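Local coordinates for protein glutamine synthetase (Helicobacter pylori, PDB 5ZLI) that is a glutamine synthetase of the GSI beta type, with beta-Grasp and catalytic domains, assembled as twelve chains, at residues B[116-121]-B[237-242]; B[388-393]-B[440-445]. One frame throughout, in Å; residues are numbered along the deposited sequence.

Contact 1 packs helix 114-128 against the first turn of helix 238-258, and contact 2 faces the end of helix 377-393 with the chain that leaves helix 438-441. Their centres are about 15 Å apart, on the same side of the chain's centre, and all four segments belong to the catalytic domain. They meet directly where the loop of contact 2 lies on the helix of contact 1: A121 CA is 3.6 Å from V445 CG1, and K120 CE is 3.4 Å from Q444 O. Helix 377-393, which carries 388-393, also touches contact 1 through F381 on L238 and A382 on A121. Contact 1 lies deeper, about 13 Å from the chain's centre against about 21 Å for contact 2.

Contact 1: residues B[116-121]-B[237-242]; sequences SIAKKA and DLVEAA
A118 presents its methyl group to two neighbouring residues of the other helix, L238 and V239, and these three residues carry most of the 202 Å² buried here. One branch of each partner does the touching: L238 CD2 lies 3.5 Å from A118 CB, and V239 CG2 lies 3.6 Å from the same A118 CB. Both methyls approach A118 CB from the side of helix 238-258, and both also lie close to the backbone carbonyl oxygen of A118. The torsions explain the choice of branch. In V239, chi1 of 174° sets CG1 anti to the backbone N and turns CG2 toward helix 114-128, where it also meets K119 CG at 3.7 Å. L238 holds CG anti to its own N (chi1 -173°) and reaches across with CD2. Because an alanine stands at the crossing, the backbones come near, with A118 CA 5.6 Å from V239 CA; the axes of the short helical segments approach to 9.3 Å and run roughly antiparallel, at 148°. The contact is thus apolar helix-to-helix packing at the start of helix 238-258. That start is closed by a capping box: D237, the N-cap, accepts weak bonds from V239 N and E240 N on OD1, while E240 OE2 accepts from D237 N at 3.1 Å, on its anti side and somewhat out of the carboxylate plane. K119 runs extended past V239 to form salt bridges with D80 and D100, on strands 74-81 and 94-103 of the sheet in the beta-Grasp range. F136 of strand 133-145 touches L238 and A241; on helix 377-393, F381 touches L238 and A242, and Y378 touches A242.

Contact 2: residues B[388-393]-B[440-445]; sequences GMDGVK and LKESQV
E442 is the residue of 440-445 that reaches 388-393, meeting D390 and K393 and supplying most of the 107 Å² buried between the segments. Before it, L440, in the weakly bonded helix that enters the segment, packs on A383 and M386, earlier on the helix that carries D390, while K441 NZ forms a salt bridge with E448. E442 then sends an extended chain toward helix 377-393, with CG anti to the carbonyl carbon (chi1 -73°), and touches M386 as well. Its OE1 is modelled 3.0 Å from D390 OD1, a doubtful approach of two acceptors; the carboxylate planes are turned 46° apart, and the two side chains cross at about a right angle. D390 is buried and its OD2 is hydrogen-bonded to H314 NE2. From E442 the chain folds through two overlapping beta turns. Q444 N bonds to K441 O at 3.0 Å, with E442 extended and S443 at positive phi, consistent with type II; V445 N bonds to E442 O at 3.3 Å, with S443 and Q444 both in the left-handed helical region, near type I' or III'. K393 passes E442 in the opposite direction, bent at chi3 and chi4, so that K393 CE comes to 4.0 Å from E442 OE1 while K393 NZ stays 5.1 Å from that oxygen, too far for a salt bridge, and could offset part of the negative charge. S443 touches H124 of helix 114-128, and V445 touches M386 and A121.

Contact 1: residues B[116-121]-B[237-242]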
loop_
_atom_site.group_PDB
_atom_site.type_symbol
_atom_site.label_atom_id
_atom_site.label_comp_id
_atom_site.label_asym_id
_atom_site.label_seq_id
_atom_site.Cartn_x
_atom_site.Cartn_y
_atom_site.Cartn_z
ATOM N N SER B 116 52.996 13.111 -21.507
ATOM C CA SER B 116 54.154 13.701 -22.185
ATOM C C SER B 116 55.018 14.493 -21.208
ATOM O O SER B 116 56.252 14.498 -21.308
ATOM C CB SER B 116 53.709 14.602 -23.334
ATOM O OG SER B 116 53.222 13.876 -24.444
ATOM N N ILE B 117 54.381 15.228 -20.299
ATOM C CA ILE B 117 55.123 15.881 -19.230
ATOM C C ILE B 117 55.928 14.858 -18.432
ATOM O O ILE B 117 57.107 15.076 -18.142
ATOM C CB ILE B 117 54.163 16.687 -18.324
ATOM C CG1 ILE B 117 53.539 17.848 -19.118
ATOM C CG2 ILE B 117 54.851 17.165 -17.010
ATOM C CD1 ILE B 117 52.499 18.686 -18.358
ATOM N N ALA B 118 55.334 13.698 -18.125
ATOM C CA ALA B 118 56.000 12.731 -17.251
ATOM C C ALA B 118 57.235 12.132 -17.877
ATOM O O ALA B 118 58.113 11.674 -17.146
ATOM C CB ALA B 118 55.051 11.599 -16.848
ATOM N N LYS B 119 57.311 12.092 -19.204
ATOM C CA LYS B 119 58.556 11.694 -19.832
ATOM C C LYS B 119 59.533 12.858 -19.822
ATOM O O LYS B 119 60.669 12.713 -19.368
ATOM C CB LYS B 119 58.271 11.250 -21.249
ATOM C CG LYS B 119 57.404 10.048 -21.285
ATOM C CD LYS B 119 57.231 9.552 -22.686
ATOM C CE LYS B 119 56.312 8.357 -22.682
ATOM N NZ LYS B 119 56.022 7.792 -24.015
ATOM N N LYS B 120 59.057 14.058 -20.140
ATOM C CA LYS B 120 59.949 15.206 -20.139
ATOM C C LYS B 120 60.513 15.457 -18.741
ATOM O O LYS B 120 61.645 15.945 -18.604
ATOM C CB LYS B 120 59.182 16.406 -20.700
ATOM C CG LYS B 120 58.922 16.256 -22.206
ATOM C CD LYS B 120 58.125 17.394 -22.832
ATOM C CE LYS B 120 58.565 18.754 -22.345
ATOM N NZ LYS B 120 60.019 18.982 -22.484
ATOM N N ALA B 121 59.785 15.057 -17.697
ATOM C CA ALA B 121 60.266 15.242 -16.329
ATOM C C ALA B 121 61.291 14.196 -15.941
ATOM O O ALA B 121 62.189 14.479 -15.145
ATOM C CB ALA B 121 59.107 15.203 -15.342
ATOM N N ASP B 237 59.415 3.257 -12.447
ATOM C CA ASP B 237 59.962 4.535 -12.891
ATOM C C ASP B 237 58.825 5.540 -13.094
ATOM O O ASP B 237 57.645 5.186 -13.132
ATOM C CB ASP B 237 60.828 4.355 -14.144
ATOM C CG ASP B 237 60.025 4.250 -15.446
ATOM O OD1 ASP B 237 59.446 5.279 -15.891
ATOM O OD2 ASP B 237 60.021 3.137 -16.043
ATOM N N LEU B 238 59.198 6.811 -13.243
ATOM C CA LEU B 238 58.232 7.876 -13.016
ATOM C C LEU B 238 56.993 7.682 -13.872
ATOM O O LEU B 238 55.871 7.707 -13.366
ATOM C CB LEU B 238 58.848 9.246 -13.275
ATOM C CG LEU B 238 57.861 10.352 -12.858
ATOM C CD1 LEU B 238 58.603 11.451 -12.120
ATOM C CD2 LEU B 238 57.000 10.928 -13.986
ATOM N N VAL B 239 57.166 7.464 -15.168
ATOM C CA VAL B 239 55.995 7.287 -16.028
ATOM C C VAL B 239 55.296 5.959 -15.720
ATOM O O VAL B 239 54.078 5.909 -15.509
ATOM C CB VAL B 239 56.400 7.373 -17.513
ATOM C CG1 VAL B 239 55.202 7.029 -18.421
ATOM C CG2 VAL B 239 57.060 8.731 -17.829
ATOM N N GLU B 240 56.062 4.865 -15.705
ATOM C CA GLU B 240 55.507 3.534 -15.472
ATOM C C GLU B 240 54.747 3.440 -14.157
ATOM O O GLU B 240 53.733 2.742 -14.074
ATOM C CB GLU B 240 56.643 2.510 -15.534
ATOM C CG GLU B 240 56.285 1.083 -15.335
ATOM C CD GLU B 240 57.478 0.341 -14.816
ATOM O OE1 GLU B 240 57.461 -0.909 -14.814
ATOM O OE2 GLU B 240 58.453 1.027 -14.429
ATOM N N ALA B 241 55.219 4.106 -13.110
ATOM C CA ALA B 241 54.433 4.100 -11.884
ATOM C C ALA B 241 53.088 4.781 -12.105
ATOM O O ALA B 241 52.030 4.225 -11.785
ATOM C CB ALA B 241 55.208 4.762 -10.758
ATOM N N ALA B 242 53.109 5.960 -12.714
ATOM C CA ALA B 242 51.872 6.669 -12.977
ATOM C C ALA B 242 50.992 5.877 -13.905
ATOM O O ALA B 242 49.757 5.976 -13.823
ATOM C CB ALA B 242 52.172 8.031 -13.601
#

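Contact 2: residues B[388-393]-B[440-445]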
loop_
_atom_site.group_PDB
_atom_site.type_symbol
_atom_site.label_atom_id
_atom_site.label_comp_id
_atom_site.label_asym_id
_atom_site.label_seq_id
_atom_site.Cartn_x
_atom_site.Cartn_y
_atom_site.Cartn_z
ATOM N N GLY B 388 62.272 17.830 -6.054
ATOM C CA GLY B 388 63.417 17.234 -5.405
ATOM C C GLY B 388 64.713 17.580 -6.101
ATOM O O GLY B 388 65.726 17.827 -5.438
ATOM N N MET B 389 64.672 17.735 -7.428
ATOM C CA MET B 389 65.901 18.023 -8.161
ATOM C C MET B 389 66.363 19.443 -7.906
ATOM O O MET B 389 67.570 19.699 -7.818
ATOM C CB MET B 389 65.707 17.801 -9.658
ATOM C CG MET B 389 65.647 16.358 -10.085
ATOM S SD MET B 389 65.381 16.217 -11.872
ATOM C CE MET B 389 66.952 16.877 -12.442
ATOM N N ASP B 390 65.424 20.375 -7.788
ATOM C CA ASP B 390 65.774 21.704 -7.317
ATOM C C ASP B 390 66.522 21.616 -5.988
ATOM O O ASP B 390 67.519 22.317 -5.771
ATOM C CB ASP B 390 64.497 22.537 -7.167
ATOM C CG ASP B 390 64.752 24.020 -7.251
ATOM O OD1 ASP B 390 65.241 24.482 -8.308
ATOM O OD2 ASP B 390 64.457 24.719 -6.265
ATOM N N GLY B 391 66.091 20.701 -5.115
ATOM C CA GLY B 391 66.746 20.537 -3.825
ATOM C C GLY B 391 68.200 20.120 -3.948
ATOM O O GLY B 391 69.054 20.586 -3.188
ATOM N N VAL B 392 68.493 19.203 -4.877
ATOM C CA VAL B 392 69.864 18.733 -5.045
ATOM C C VAL B 392 70.716 19.796 -5.733
ATOM O O VAL B 392 71.882 20.013 -5.373
ATOM C CB VAL B 392 69.883 17.411 -5.835
ATOM C CG1 VAL B 392 71.308 17.037 -6.198
ATOM C CG2 VAL B 392 69.233 16.312 -5.047
ATOM N N LYS B 393 70.132 20.500 -6.708
ATOM C CA LYS B 393 70.846 21.573 -7.382
ATOM C C LYS B 393 71.240 22.644 -6.385
ATOM O O LYS B 393 72.413 23.006 -6.282
ATOM C CB LYS B 393 69.972 22.155 -8.503
ATOM C CG LYS B 393 69.745 21.186 -9.691
ATOM C CD LYS B 393 68.631 21.661 -10.632
ATOM C CE LYS B 393 69.120 22.740 -11.583
ATOM N NZ LYS B 393 69.942 22.195 -12.716
ATOM N N LEU B 440 59.583 24.100 -11.749
ATOM C CA LEU B 440 58.906 23.258 -12.731
ATOM C C LEU B 440 59.265 23.639 -14.159
ATOM O O LEU B 440 59.271 22.771 -15.039
ATOM C CB LEU B 440 57.402 23.388 -12.561
ATOM C CG LEU B 440 56.907 22.851 -11.244
ATOM C CD1 LEU B 440 55.533 23.450 -10.920
ATOM C CD2 LEU B 440 56.858 21.339 -11.418
ATOM N N LYS B 441 59.564 24.920 -14.412
ATOM C CA LYS B 441 59.775 25.402 -15.772
ATOM C C LYS B 441 61.162 25.091 -16.298
ATOM O O LYS B 441 61.422 25.342 -17.480
ATOM C CB LYS B 441 59.479 26.894 -15.859
ATOM C CG LYS B 441 57.997 27.120 -15.907
ATOM C CD LYS B 441 57.599 28.372 -16.642
ATOM C CE LYS B 441 57.440 29.517 -15.676
ATOM N NZ LYS B 441 57.090 30.787 -16.361
ATOM N N GLU B 442 62.040 24.566 -15.450
ATOM C CA GLU B 442 63.358 24.144 -15.881
ATOM C C GLU B 442 63.202 23.218 -17.078
ATOM O O GLU B 442 62.390 22.292 -17.045
ATOM C CB GLU B 442 64.041 23.404 -14.722
ATOM C CG GLU B 442 64.500 24.311 -13.557
ATOM C CD GLU B 442 64.725 23.541 -12.233
ATOM O OE1 GLU B 442 65.376 24.075 -11.296
ATOM O OE2 GLU B 442 64.218 22.403 -12.116
ATOM N N SER B 443 63.957 23.502 -18.148
ATOM C CA SER B 443 64.002 22.686 -19.374
ATOM C C SER B 443 62.606 22.451 -19.963
ATOM O O SER B 443 62.343 21.428 -20.612
ATOM C CB SER B 443 64.744 21.374 -19.148
ATOM O OG SER B 443 65.989 21.630 -18.512
ATOM N N GLN B 444 61.697 23.406 -19.734
ATOM C CA GLN B 444 60.397 23.446 -20.399
ATOM C C GLN B 444 59.547 22.215 -20.073
ATOM O O GLN B 444 58.662 21.824 -20.853
ATOM C CB GLN B 444 60.578 23.627 -21.913
ATOM C CG GLN B 444 61.317 24.921 -22.282
ATOM C CD GLN B 444 60.632 26.186 -21.735
ATOM O OE1 GLN B 444 59.437 26.420 -21.972
ATOM N NE2 GLN B 444 61.393 27.007 -20.999
ATOM N N VAL B 445 59.813 21.604 -18.911
ATOM C CA VAL B 445 59.097 20.390 -18.511
ATOM C C VAL B 445 57.628 20.721 -18.285
ATOM O O VAL B 445 56.724 20.064 -18.822
ATOM C CB VAL B 445 59.753 19.757 -17.257
ATOM C CG1 VAL B 445 58.977 18.524 -16.773
ATOM C CG2 VAL B 445 61.200 19.368 -17.512
#